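PDB 6M7Z: bradyzoite pseudokinase 1 from Toxoplasma gondii, which regulates the membrane ultrastructure of the parasitophorous vacuole as a divergent, atypical kinase that lacks the glycine-rich loop. Local coordinates for residues A150-A155 against G307-F312; K22-I27 against F120-F125; N32-R37 against A78-I83; W15-Y20 against Y90-P95. One frame throughout, in Å; residues are numbered along the deposited sequence.

Contact 1 of 4, residues A150-A155 against G307-F312; sequences AANMVA and GKARPF
Asn152 makes a small, buried van der Waals contact with Ala309 and Pro311 where helix 146-161, in the helical lobe of this kinase fold, is covered by the chain leaving helix 301-306. With CG anti to the backbone N (chi1 -165°), the asparagine reaches out from the helix and lays its amide end against two apolar groups, Pro311 CG and Ala309 CB. The amide is probably turned over in the model, so nothing can be said of which of its atoms faces them. The Asn152 side chain crosses the proline at about a right angle. Small Ala309 and compact Pro311 suit a chain lying close along a helix, and both also touch Val148. Gly307, with its positive phi, ends helix 301-306 in a Schellman motif. Arg310 then folds back, its NH1 giving one bond to Gly307 O (2.8 Å) and another to Ala309 O (2.7 Å), both oxygens lying in the guanidinium plane. Pro311 is also tied by a backbone hydrogen bond to Asp145, just before helix 146-161. No hydrogen bond joins the two segments themselves: Arg310 braces the turn, and between 150-155 and 307-312 the contact is van der Waals.

Contact 2 of 4, residues K22-I27 against F120-F125; sequences KELPDI and FLTYIF
Two aromatic rings of strand 121-127, those of Tyr123 and Phe125, receive the two branches of Ile27. Ile27 CG2 approaches the tyrosine ring obliquely, 3.7 Å from Tyr123 CE1. At the phenylalanine the meeting is at the ring edge and near its plane, with Ile27 CD1 3.9 Å from Phe125 CZ. The isoleucine serves both because it is branched at CB: CG1 stands anti to the backbone N (chi1 -178°), the chain runs on extended to CD1, and CG2 is left to turn to the other ring. Ile27 crosses Tyr123 at about a right angle but meets Phe125 from the opposite direction. Tyrosine suits its position because the ring can pack while its OH is hydrogen-bonded to Glu29. Leu24 makes a looser contact on the other face of the sheet, its CD1 4.4 Å from Thr122 CG2; threonine offers that methyl while OG1 is bonded to Ser91 O. Between Leu24 and Ile27 the chain passes the outermost strand 114-117, where Pro25 forms a backbone hydrogen bond with Arg117. The segment leading into the kinase fold thus wraps round the edge of the antiparallel small-lobe sheet, touching the face that carries helix 88-101 and then the opposite one.

Contact 3 of 4, residues N32-R37 against A78-I83; sequences NPILKR and AKVRLI. With EDO (1,2-ethanediol), chain H.
Ile34 reaches strand 76-82 through its first torsion: chi1 of -68° sets CG1 beside the backbone N and CG2 beside the carbonyl carbon, spreading the two branches over Ala78 and Val80. Extended through chi2 (171°), the longer branch brings Ile34 CD1 to 3.7 Å from Ala78 CB. The shorter one meets Val80 more loosely, with Ile34 CG2 4.3 Å from Val80 CG1. A helix packing on a sheet face suits these types: a branched isoleucine bridges two strand residues of the same face, alanine admits the tip closely, and valine fits the extended backbone. Tyr123 and Phe125 of the neighbouring strand also touch Ile34, so helix 33-39 sits over two strands. On the other face are the charged residues of the strand. Lys79 forms a salt bridge with Glu94 of helix 88-101, and Arg81 one with Asp189. A molecule of ethanediol, probably from the crystallisation liquor, lies on that side and gives a hydrogen bond from its O1 to Lys79 O (2.7 Å). Helix 33-39 therefore packs on the face opposite the one bearing Lys79, and the Lys79-Glu94 pair is consistent with strand 76-82 being the lysine-bearing strand of a kinase small lobe.

Contact 4 of 4, residues W15-Y20 against Y90-P95; sequences WSWMSY and YSVYEP. With EDO (1,2-ethanediol), chain H.
Trp17 carries helix 14-23 across helix 88-101, which by its place after strand 76-82, and by its glutamate, probably corresponds to helix C of the kinase small lobe. The two local axes pass 9.5 Å apart at 69°. From CB, chi1 of -73° puts CG beside the backbone N, and the indole swings its six-membered ring over to the other helix. Trp17 CE3 comes first, 3.6 Å from Val92 CG2, and CZ3 is next along the same rim. The indole and phenol rings are oblique, their planes at 59°. A broad indole suits this crossing because it spans two consecutive residues, and Val92 adds a slim methyl that also nears the Trp17 backbone. Tyr96 packs edge-to-face with Trp17. Tyr20, one turn on, points to the same helix, its OH bonded to Glu100. Helix 88-101 is kinked here: the N of Glu94 and the N of Pro95 make no bond to the turn before, and proline has no N-H to offer. At the far end of the indole, Trp17 CH2 is 3.7 Å from Tyr93 CD1, which it meets at the edge of the phenol ring, while CZ2 stays a little farther from that carbon.

Overall arrangement
Going from the N terminus, residues 15-20 open contact 4, 22-27 open contact 2 and 32-37 open contact 3. Contact 3 closes first, at strand 76-82, and so is nested inside the loops of the other two. Contact 4 closes next, at helix 88-101, and contact 2 last, at strand 121-127, so these two loops cross. Together they fasten the leading helices to the small-lobe sheet and its helix, and the three closing segments touch one another. Contact 1 follows in series, joining helix 146-161 to the C-terminal tail on the opposite side of the chain's centre; its centre lies 31 to 32 Å from those of the others.

Contact 1 of 4, residues A150-A155 against G307-F312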
loop_
_atom_site.group_PDB
_atom_site.type_symbol
_atom_site.label_atom_id
_atom_site.label_comp_id
_atom_site.label_asym_id
_atom_site.label_seq_id
_atom_site.Cartn_x
_atom_site.Cartn_y
_atom_site.Cartn_z
ATOM N N ALA A 150 -8.228 -10.734 -6.615
ATOM C CA ALA A 150 -9.030 -9.654 -7.174
ATOM C C ALA A 150 -10.004 -9.124 -6.118
ATOM O O ALA A 150 -10.194 -7.929 -5.999
ATOM C CB ALA A 150 -9.752 -10.136 -8.403
ATOM N N ALA A 151 -10.597 -10.037 -5.344
ATOM C CA ALA A 151 -11.573 -9.668 -4.318
ATOM C C ALA A 151 -10.858 -8.913 -3.178
ATOM O O ALA A 151 -11.379 -7.926 -2.672
ATOM C CB ALA A 151 -12.290 -10.899 -3.818
ATOM N N ASN A 152 -9.669 -9.406 -2.799
ATOM C CA ASN A 152 -8.780 -8.790 -1.792
ATOM C C ASN A 152 -8.471 -7.337 -2.218
ATOM O O ASN A 152 -8.533 -6.403 -1.408
ATOM C CB ASN A 152 -7.547 -9.684 -1.589
ATOM C CG ASN A 152 -6.713 -9.376 -0.353
ATOM O OD1 ASN A 152 -6.537 -8.217 0.023
ATOM N ND2 ASN A 152 -6.159 -10.410 0.273
ATOM N N MET A 153 -8.210 -7.142 -3.520
ATOM C CA MET A 153 -7.820 -5.849 -4.046
ATOM C C MET A 153 -9.000 -4.867 -4.020
ATOM O O MET A 153 -8.829 -3.714 -3.568
ATOM C CB MET A 153 -7.262 -5.972 -5.467
ATOM C CG MET A 153 -5.817 -6.469 -5.511
ATOM S SD MET A 153 -5.329 -7.240 -7.075
ATOM C CE MET A 153 -5.287 -5.801 -8.140
ATOM N N VAL A 154 -10.178 -5.313 -4.478
ATOM C CA VAL A 154 -11.409 -4.494 -4.450
ATOM C C VAL A 154 -11.739 -4.113 -3.000
ATOM O O VAL A 154 -12.085 -2.976 -2.717
ATOM C CB VAL A 154 -12.609 -5.218 -5.097
ATOM C CG1 VAL A 154 -13.890 -4.414 -4.979
ATOM C CG2 VAL A 154 -12.385 -5.557 -6.549
ATOM N N ALA A 155 -11.658 -5.088 -2.094
ATOM C CA ALA A 155 -12.014 -4.883 -0.695
ATOM C C ALA A 155 -11.095 -3.824 -0.082
ATOM O O ALA A 155 -11.540 -2.995 0.699
ATOM C CB ALA A 155 -11.926 -6.181 0.076
ATOM N N GLY A 307 -9.279 -9.526 6.756
ATOM C CA GLY A 307 -7.868 -9.725 6.437
ATOM C C GLY A 307 -7.437 -11.174 6.563
ATOM O O GLY A 307 -6.257 -11.452 6.818
ATOM N N LYS A 308 -8.386 -12.092 6.322
ATOM C CA LYS A 308 -8.183 -13.517 6.522
ATOM C C LYS A 308 -7.873 -14.219 5.196
ATOM O O LYS A 308 -7.465 -15.376 5.223
ATOM C CB LYS A 308 -9.401 -14.112 7.239
ATOM C CG LYS A 308 -9.316 -13.980 8.757
ATOM C CD LYS A 308 -10.644 -13.964 9.492
ATOM C CE LYS A 308 -10.480 -13.444 10.902
ATOM N NZ LYS A 308 -11.777 -13.056 11.501
ATOM N N ALA A 309 -8.033 -13.522 4.065
ATOM C CA ALA A 309 -7.714 -14.102 2.770
ATOM C C ALA A 309 -6.196 -14.294 2.641
ATOM O O ALA A 309 -5.404 -13.509 3.156
ATOM C CB ALA A 309 -8.262 -13.264 1.648
ATOM N N ARG A 310 -5.815 -15.374 1.948
ATOM C CA ARG A 310 -4.433 -15.721 1.687
ATOM C C ARG A 310 -4.365 -16.195 0.236
ATOM O O ARG A 310 -4.224 -17.386 -0.047
ATOM C CB ARG A 310 -3.953 -16.773 2.689
ATOM C CG ARG A 310 -3.913 -16.301 4.143
ATOM C CD ARG A 310 -2.840 -15.263 4.392
ATOM N NE ARG A 310 -2.721 -14.876 5.792
ATOM C CZ ARG A 310 -3.549 -14.044 6.419
ATOM N NH1 ARG A 310 -4.561 -13.487 5.769
ATOM N NH2 ARG A 310 -3.352 -13.768 7.697
ATOM N N PRO A 311 -4.454 -15.263 -0.737
ATOM C CA PRO A 311 -4.512 -15.621 -2.150
ATOM C C PRO A 311 -3.277 -16.376 -2.678
ATOM O O PRO A 311 -3.367 -17.005 -3.736
ATOM C CB PRO A 311 -4.596 -14.273 -2.894
ATOM C CG PRO A 311 -4.924 -13.234 -1.829
ATOM C CD PRO A 311 -4.443 -13.809 -0.520
ATOM N N PHE A 312 -2.144 -16.290 -1.957
ATOM C CA PHE A 312 -0.859 -16.835 -2.396
ATOM C C PHE A 312 -0.485 -18.126 -1.652
ATOM O O PHE A 312 0.592 -18.650 -1.892
ATOM C CB PHE A 312 0.255 -15.795 -2.238
ATOM C CG PHE A 312 0.185 -14.645 -3.209
ATOM C CD1 PHE A 312 0.673 -14.776 -4.498
ATOM C CD2 PHE A 312 -0.374 -13.426 -2.838
ATOM C CE1 PHE A 312 0.587 -13.726 -5.401
ATOM C CE2 PHE A 312 -0.469 -12.385 -3.746
ATOM C CZ PHE A 312 0.024 -12.534 -5.013
#

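Contact 2 of 4, residues K22-I27 against F120-F125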
loop_
_atom_site.group_PDB
_atom_site.type_symbol
_atom_site.label_atom_id
_atom_site.label_comp_id
_atom_site.label_asym_id
_atom_site.label_seq_id
_atom_site.Cartn_x
_atom_site.Cartn_y
_atom_site.Cartn_z
ATOM N N LYS A 22 7.492 19.569 12.925
ATOM C CA LYS A 22 8.215 19.765 14.194
ATOM C C LYS A 22 7.664 18.853 15.302
ATOM O O LYS A 22 8.399 18.439 16.165
ATOM C CB LYS A 22 8.193 21.244 14.583
ATOM C CG LYS A 22 9.160 22.092 13.762
ATOM C CD LYS A 22 9.143 23.577 14.043
ATOM C CE LYS A 22 10.456 24.239 13.665
ATOM N NZ LYS A 22 10.277 25.624 13.164
ATOM N N GLU A 23 6.376 18.519 15.240
ATOM C CA GLU A 23 5.711 17.651 16.225
ATOM C C GLU A 23 6.133 16.178 16.097
ATOM O O GLU A 23 5.873 15.411 17.002
ATOM C CB GLU A 23 4.186 17.761 16.096
ATOM C CG GLU A 23 3.636 19.012 16.785
ATOM C CD GLU A 23 2.137 19.107 16.983
ATOM O OE1 GLU A 23 1.386 18.517 16.189
ATOM O OE2 GLU A 23 1.733 19.783 17.938
ATOM N N LEU A 24 6.708 15.757 14.963
ATOM C CA LEU A 24 7.119 14.346 14.785
ATOM C C LEU A 24 8.279 14.033 15.717
ATOM O O LEU A 24 9.199 14.831 15.837
ATOM C CB LEU A 24 7.564 14.079 13.348
ATOM C CG LEU A 24 6.461 13.989 12.305
ATOM C CD1 LEU A 24 7.071 13.786 10.924
ATOM C CD2 LEU A 24 5.451 12.902 12.670
ATOM N N PRO A 25 8.293 12.845 16.359
ATOM C CA PRO A 25 9.383 12.477 17.263
ATOM C C PRO A 25 10.722 12.234 16.556
ATOM O O PRO A 25 10.743 11.823 15.396
ATOM C CB PRO A 25 8.878 11.190 17.930
ATOM C CG PRO A 25 7.894 10.612 16.939
ATOM C CD PRO A 25 7.255 11.810 16.268
ATOM N N ASP A 26 11.818 12.500 17.277
ATOM C CA ASP A 26 13.165 12.324 16.784
ATOM C C ASP A 26 13.492 10.833 16.656
ATOM O O ASP A 26 12.953 9.992 17.358
ATOM C CB ASP A 26 14.203 12.958 17.707
ATOM C CG ASP A 26 14.275 14.473 17.639
ATOM O OD1 ASP A 26 13.625 15.082 16.770
ATOM O OD2 ASP A 26 15.026 15.043 18.444
ATOM N N ILE A 27 14.423 10.552 15.744
ATOM C CA ILE A 27 15.135 9.314 15.650
ATOM C C ILE A 27 16.621 9.682 15.683
ATOM O O ILE A 27 16.998 10.770 15.201
ATOM C CB ILE A 27 14.736 8.555 14.370
ATOM C CG1 ILE A 27 15.434 7.198 14.254
ATOM C CG2 ILE A 27 14.986 9.390 13.122
ATOM C CD1 ILE A 27 14.875 6.345 13.104
ATOM N N PHE A 120 17.348 15.959 8.434
ATOM C CA PHE A 120 17.017 16.314 7.016
ATOM C C PHE A 120 16.053 15.320 6.341
ATOM O O PHE A 120 15.708 15.537 5.181
ATOM C CB PHE A 120 18.292 16.406 6.171
ATOM C CG PHE A 120 19.488 16.934 6.918
ATOM C CD1 PHE A 120 19.589 18.286 7.239
ATOM C CD2 PHE A 120 20.502 16.074 7.318
ATOM C CE1 PHE A 120 20.692 18.775 7.928
ATOM C CE2 PHE A 120 21.604 16.562 8.011
ATOM C CZ PHE A 120 21.702 17.912 8.307
ATOM N N LEU A 121 15.630 14.260 7.049
ATOM C CA LEU A 121 14.770 13.229 6.494
ATOM C C LEU A 121 13.560 13.004 7.397
ATOM O O LEU A 121 13.680 13.116 8.598
ATOM C CB LEU A 121 15.558 11.917 6.387
ATOM C CG LEU A 121 16.809 11.954 5.512
ATOM C CD1 LEU A 121 17.598 10.669 5.657
ATOM C CD2 LEU A 121 16.453 12.213 4.046
ATOM N N THR A 122 12.416 12.637 6.804
ATOM C CA THR A 122 11.343 11.973 7.547
ATOM C C THR A 122 11.376 10.471 7.237
ATOM O O THR A 122 11.845 10.075 6.150
ATOM C CB THR A 122 9.971 12.559 7.199
ATOM O OG1 THR A 122 9.707 12.337 5.803
ATOM C CG2 THR A 122 9.881 14.038 7.514
ATOM N N TYR A 123 10.887 9.658 8.185
ATOM C CA TYR A 123 10.919 8.212 8.105
ATOM C C TYR A 123 9.523 7.636 8.405
ATOM O O TYR A 123 8.833 8.110 9.304
ATOM C CB TYR A 123 11.877 7.604 9.126
ATOM C CG TYR A 123 13.319 8.018 9.043
ATOM C CD1 TYR A 123 13.733 9.271 9.462
ATOM C CD2 TYR A 123 14.285 7.131 8.631
ATOM C CE1 TYR A 123 15.061 9.652 9.415
ATOM C CE2 TYR A 123 15.624 7.491 8.571
ATOM C CZ TYR A 123 16.016 8.749 8.987
ATOM O OH TYR A 123 17.332 9.112 8.937
ATOM N N ILE A 124 9.117 6.617 7.645
ATOM C CA ILE A 124 8.010 5.761 7.973
ATOM C C ILE A 124 8.518 4.321 7.921
ATOM O O ILE A 124 9.060 3.899 6.910
ATOM C CB ILE A 124 6.818 5.920 7.005
ATOM C CG1 ILE A 124 6.298 7.349 6.957
ATOM C CG2 ILE A 124 5.697 4.932 7.358
ATOM C CD1 ILE A 124 5.090 7.503 6.058
ATOM N N PHE A 125 8.307 3.576 9.001
ATOM C CA PHE A 125 8.688 2.190 9.048
ATOM C C PHE A 125 7.455 1.333 8.712
ATOM O O PHE A 125 6.322 1.652 9.083
ATOM C CB PHE A 125 9.343 1.885 10.393
ATOM C CG PHE A 125 10.708 2.513 10.557
ATOM C CD1 PHE A 125 10.848 3.808 11.028
ATOM C CD2 PHE A 125 11.857 1.821 10.195
ATOM C CE1 PHE A 125 12.102 4.397 11.133
ATOM C CE2 PHE A 125 13.107 2.414 10.295
ATOM C CZ PHE A 125 13.234 3.701 10.774
#

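Contact 3 of 4, residues N32-R37 against A78-I83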
loop_
_atom_site.group_PDB
_atom_site.type_symbol
_atom_site.label_atom_id
_atom_site.label_comp_id
_atom_site.label_asym_id
_atom_site.label_seq_id
_atom_site.Cartn_x
_atom_site.Cartn_y
_atom_site.Cartn_z
ATOM N N ASN A 32 22.292 4.174 13.535
ATOM C CA ASN A 32 21.280 3.807 12.513
ATOM C C ASN A 32 22.012 3.658 11.178
ATOM O O ASN A 32 22.622 4.605 10.665
ATOM C CB ASN A 32 20.188 4.884 12.561
ATOM C CG ASN A 32 19.213 4.880 11.411
ATOM O OD1 ASN A 32 18.552 3.879 11.166
ATOM N ND2 ASN A 32 19.102 6.013 10.734
ATOM N N PRO A 33 21.999 2.454 10.560
ATOM C CA PRO A 33 22.671 2.248 9.276
ATOM C C PRO A 33 21.949 2.783 8.027
ATOM O O PRO A 33 22.542 2.734 6.960
ATOM C CB PRO A 33 22.786 0.721 9.163
ATOM C CG PRO A 33 21.622 0.193 9.983
ATOM C CD PRO A 33 21.396 1.219 11.082
ATOM N N ILE A 34 20.758 3.387 8.183
ATOM C CA ILE A 34 20.002 3.881 7.046
ATOM C C ILE A 34 20.766 5.037 6.370
ATOM O O ILE A 34 20.929 5.015 5.161
ATOM C CB ILE A 34 18.576 4.276 7.456
ATOM C CG1 ILE A 34 17.767 3.030 7.838
ATOM C CG2 ILE A 34 17.906 5.085 6.353
ATOM C CD1 ILE A 34 16.395 3.308 8.464
ATOM N N LEU A 35 21.216 6.041 7.140
ATOM C CA LEU A 35 22.005 7.150 6.595
ATOM C C LEU A 35 23.254 6.619 5.882
ATOM O O LEU A 35 23.599 7.103 4.807
ATOM C CB LEU A 35 22.431 8.110 7.710
ATOM C CG LEU A 35 21.640 9.403 7.880
ATOM C CD1 LEU A 35 22.378 10.333 8.830
ATOM C CD2 LEU A 35 21.409 10.129 6.565
ATOM N N LYS A 36 23.946 5.660 6.494
ATOM C CA LYS A 36 25.155 5.133 5.893
ATOM C C LYS A 36 24.832 4.546 4.513
ATOM O O LYS A 36 25.572 4.781 3.556
ATOM C CB LYS A 36 25.848 4.076 6.758
ATOM C CG LYS A 36 27.262 3.791 6.262
ATOM C CD LYS A 36 28.042 2.729 6.961
ATOM C CE LYS A 36 29.416 2.601 6.338
ATOM N NZ LYS A 36 30.227 1.537 6.980
ATOM N N ARG A 37 23.733 3.796 4.422
ATOM C CA ARG A 37 23.358 3.177 3.164
ATOM C C ARG A 37 23.058 4.281 2.134
ATOM O O ARG A 37 23.464 4.174 0.988
ATOM C CB ARG A 37 22.215 2.177 3.375
ATOM C CG ARG A 37 21.615 1.594 2.100
ATOM C CD ARG A 37 22.087 0.233 1.604
ATOM N NE ARG A 37 21.358 -0.056 0.372
ATOM C CZ ARG A 37 20.097 -0.499 0.319
ATOM N NH1 ARG A 37 19.535 -1.033 1.393
ATOM N NH2 ARG A 37 19.396 -0.390 -0.800
ATOM N N ALA A 78 12.088 1.032 5.623
ATOM C CA ALA A 78 11.983 2.447 5.927
ATOM C C ALA A 78 11.729 3.212 4.624
ATOM O O ALA A 78 12.406 3.023 3.627
ATOM C CB ALA A 78 13.237 2.917 6.606
ATOM N N LYS A 79 10.694 4.041 4.646
ATOM C CA LYS A 79 10.391 4.984 3.595
ATOM C C LYS A 79 10.937 6.342 4.032
ATOM O O LYS A 79 10.497 6.897 5.041
ATOM C CB LYS A 79 8.871 5.003 3.395
ATOM C CG LYS A 79 8.410 5.331 1.999
ATOM C CD LYS A 79 6.892 5.282 1.805
ATOM C CE LYS A 79 6.269 3.904 1.888
ATOM N NZ LYS A 79 4.836 3.966 2.269
ATOM N N VAL A 80 11.895 6.878 3.290
ATOM C CA VAL A 80 12.560 8.118 3.675
ATOM C C VAL A 80 12.303 9.189 2.609
ATOM O O VAL A 80 12.257 8.890 1.420
ATOM C CB VAL A 80 14.064 7.906 3.904
ATOM C CG1 VAL A 80 14.290 6.761 4.852
ATOM C CG2 VAL A 80 14.833 7.660 2.640
ATOM N N ARG A 81 12.123 10.431 3.059
ATOM C CA ARG A 81 11.945 11.586 2.188
ATOM C C ARG A 81 12.806 12.735 2.724
ATOM O O ARG A 81 12.899 12.959 3.946
ATOM C CB ARG A 81 10.493 12.070 2.140
ATOM C CG ARG A 81 9.544 11.266 1.257
ATOM C CD ARG A 81 8.185 11.893 1.096
ATOM N NE ARG A 81 7.511 11.612 -0.178
ATOM C CZ ARG A 81 6.645 10.620 -0.379
ATOM N NH1 ARG A 81 6.512 9.670 0.534
ATOM N NH2 ARG A 81 5.887 10.609 -1.468
ATOM N N LEU A 82 13.407 13.478 1.793
ATOM C CA LEU A 82 14.172 14.659 2.108
ATOM C C LEU A 82 13.207 15.770 2.541
ATOM O O LEU A 82 12.239 16.049 1.847
ATOM C CB LEU A 82 14.955 15.059 0.859
ATOM C CG LEU A 82 16.144 15.993 1.085
ATOM C CD1 LEU A 82 17.241 15.305 1.892
ATOM C CD2 LEU A 82 16.680 16.519 -0.241
ATOM N N ILE A 83 13.458 16.366 3.710
ATOM C CA ILE A 83 12.680 17.513 4.183
ATOM C C ILE A 83 12.980 18.719 3.281
ATOM O O ILE A 83 14.134 19.083 3.077
ATOM C CB ILE A 83 12.988 17.831 5.653
ATOM C CG1 ILE A 83 12.459 16.725 6.580
ATOM C CG2 ILE A 83 12.439 19.205 6.023
ATOM C CD1 ILE A 83 13.002 16.813 8.009
HETATM C C1 EDO H . 8.045 10.017 4.404
HETATM O O1 EDO H . 9.104 9.267 5.034
HETATM C C2 EDO H . 7.356 9.123 3.375
HETATM O O2 EDO H . 6.258 9.773 2.715
#

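Contact 4 of 4, residues W15-Y20 against Y90-P95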
loop_
_atom_site.group_PDB
_atom_site.type_symbol
_atom_site.label_atom_id
_atom_site.label_comp_id
_atom_site.label_asym_id
_atom_site.label_seq_id
_atom_site.Cartn_x
_atom_site.Cartn_y
_atom_site.Cartn_z
ATOM N N TRP A 15 2.043 26.896 7.428
ATOM C CA TRP A 15 2.486 26.954 8.827
ATOM C C TRP A 15 1.989 25.718 9.594
ATOM O O TRP A 15 2.699 25.208 10.477
ATOM C CB TRP A 15 2.048 28.266 9.494
ATOM C CG TRP A 15 2.580 28.414 10.889
ATOM C CD1 TRP A 15 3.817 28.883 11.239
ATOM C CD2 TRP A 15 1.908 28.105 12.128
ATOM N NE1 TRP A 15 3.957 28.901 12.601
ATOM C CE2 TRP A 15 2.811 28.410 13.174
ATOM C CE3 TRP A 15 0.643 27.600 12.462
ATOM C CZ2 TRP A 15 2.481 28.239 14.522
ATOM C CZ3 TRP A 15 0.322 27.424 13.794
ATOM C CH2 TRP A 15 1.231 27.741 14.808
ATOM N N SER A 16 0.791 25.230 9.249
ATOM C CA SER A 16 0.258 23.985 9.837
ATOM C C SER A 16 1.209 22.811 9.566
ATOM O O SER A 16 1.516 22.065 10.493
ATOM C CB SER A 16 -1.124 23.649 9.324
ATOM O OG SER A 16 -1.972 24.769 9.339
ATOM N N TRP A 17 1.639 22.657 8.296
ATOM C CA TRP A 17 2.481 21.539 7.871
ATOM C C TRP A 17 3.855 21.641 8.541
ATOM O O TRP A 17 4.394 20.625 9.003
ATOM C CB TRP A 17 2.630 21.490 6.343
ATOM C CG TRP A 17 1.387 21.035 5.657
ATOM C CD1 TRP A 17 0.609 21.748 4.797
ATOM C CD2 TRP A 17 0.743 19.764 5.816
ATOM N NE1 TRP A 17 -0.468 20.995 4.398
ATOM C CE2 TRP A 17 -0.415 19.777 5.013
ATOM C CE3 TRP A 17 1.028 18.617 6.561
ATOM C CZ2 TRP A 17 -1.285 18.692 4.935
ATOM C CZ3 TRP A 17 0.167 17.543 6.492
ATOM C CH2 TRP A 17 -0.979 17.584 5.695
ATOM N N MET A 18 4.397 22.866 8.588
ATOM C CA MET A 18 5.687 23.087 9.202
ATOM C C MET A 18 5.605 22.735 10.692
ATOM O O MET A 18 6.504 22.077 11.249
ATOM C CB MET A 18 6.145 24.540 9.043
ATOM C CG MET A 18 7.571 24.767 9.521
ATOM S SD MET A 18 8.763 23.809 8.552
ATOM C CE MET A 18 10.222 23.890 9.592
ATOM N N SER A 19 4.524 23.187 11.328
ATOM C CA SER A 19 4.279 22.884 12.739
ATOM C C SER A 19 4.195 21.366 12.927
ATOM O O SER A 19 4.810 20.822 13.841
ATOM C CB SER A 19 3.037 23.571 13.256
ATOM O OG SER A 19 3.362 24.854 13.789
ATOM N N TYR A 20 3.462 20.686 12.036
ATOM C CA TYR A 20 3.274 19.248 12.160
ATOM C C TYR A 20 4.605 18.509 12.003
ATOM O O TYR A 20 4.851 17.526 12.692
ATOM C CB TYR A 20 2.257 18.693 11.170
ATOM C CG TYR A 20 1.779 17.326 11.590
ATOM C CD1 TYR A 20 0.755 17.178 12.513
ATOM C CD2 TYR A 20 2.382 16.180 11.095
ATOM C CE1 TYR A 20 0.320 15.925 12.911
ATOM C CE2 TYR A 20 1.939 14.922 11.458
ATOM C CZ TYR A 20 0.913 14.793 12.383
ATOM O OH TYR A 20 0.461 13.563 12.779
ATOM N N TYR A 90 5.193 17.893 1.443
ATOM C CA TYR A 90 5.655 16.758 0.661
ATOM C C TYR A 90 6.284 15.706 1.586
ATOM O O TYR A 90 6.147 14.518 1.317
ATOM C CB TYR A 90 6.558 17.221 -0.494
ATOM C CG TYR A 90 7.578 16.205 -0.933
ATOM C CD1 TYR A 90 8.828 16.163 -0.318
ATOM C CD2 TYR A 90 7.305 15.270 -1.930
ATOM C CE1 TYR A 90 9.760 15.192 -0.650
ATOM C CE2 TYR A 90 8.242 14.312 -2.288
ATOM C CZ TYR A 90 9.470 14.270 -1.640
ATOM O OH TYR A 90 10.442 13.362 -1.953
ATOM N N SER A 91 6.946 16.121 2.681
ATOM C CA SER A 91 7.701 15.158 3.514
ATOM C C SER A 91 6.888 14.619 4.695
ATOM O O SER A 91 7.258 13.563 5.233
ATOM C CB SER A 91 9.038 15.702 3.967
ATOM O OG SER A 91 8.881 16.721 4.933
ATOM N N VAL A 92 5.798 15.295 5.085
ATOM C CA VAL A 92 5.044 14.879 6.269
ATOM C C VAL A 92 3.605 14.482 5.947
ATOM O O VAL A 92 2.896 14.063 6.876
ATOM C CB VAL A 92 5.062 15.951 7.378
ATOM C CG1 VAL A 92 6.482 16.321 7.740
ATOM C CG2 VAL A 92 4.282 17.188 7.006
ATOM N N TYR A 93 3.173 14.592 4.682
ATOM C CA TYR A 93 1.791 14.246 4.329
ATOM C C TYR A 93 1.486 12.789 4.702
ATOM O O TYR A 93 0.495 12.519 5.337
ATOM C CB TYR A 93 1.507 14.493 2.844
ATOM C CG TYR A 93 0.069 14.250 2.471
ATOM C CD1 TYR A 93 -0.922 15.118 2.885
ATOM C CD2 TYR A 93 -0.309 13.129 1.752
ATOM C CE1 TYR A 93 -2.255 14.900 2.556
ATOM C CE2 TYR A 93 -1.630 12.892 1.413
ATOM C CZ TYR A 93 -2.612 13.775 1.824
ATOM O OH TYR A 93 -3.916 13.552 1.482
ATOM N N GLU A 94 2.344 11.861 4.288
ATOM C CA GLU A 94 2.082 10.454 4.506
ATOM C C GLU A 94 2.106 10.148 6.011
ATOM O O GLU A 94 1.216 9.471 6.523
ATOM C CB GLU A 94 3.047 9.584 3.698
ATOM C CG GLU A 94 2.575 8.150 3.594
ATOM C CD GLU A 94 3.449 7.196 2.788
ATOM O OE1 GLU A 94 4.522 7.661 2.247
ATOM O OE2 GLU A 94 3.066 5.991 2.695
ATOM N N PRO A 95 3.115 10.602 6.790
ATOM C CA PRO A 95 3.056 10.453 8.247
ATOM C C PRO A 95 1.761 11.009 8.859
ATOM O O PRO A 95 1.173 10.390 9.771
ATOM C CB PRO A 95 4.275 11.244 8.732
ATOM C CG PRO A 95 5.252 11.158 7.550
ATOM C CD PRO A 95 4.377 11.212 6.318
HETATM C C1 EDO H . 8.045 10.017 4.404
HETATM O O1 EDO H . 9.104 9.267 5.034
HETATM C C2 EDO H . 7.356 9.123 3.375
HETATM O O2 EDO H . 6.258 9.773 2.715
#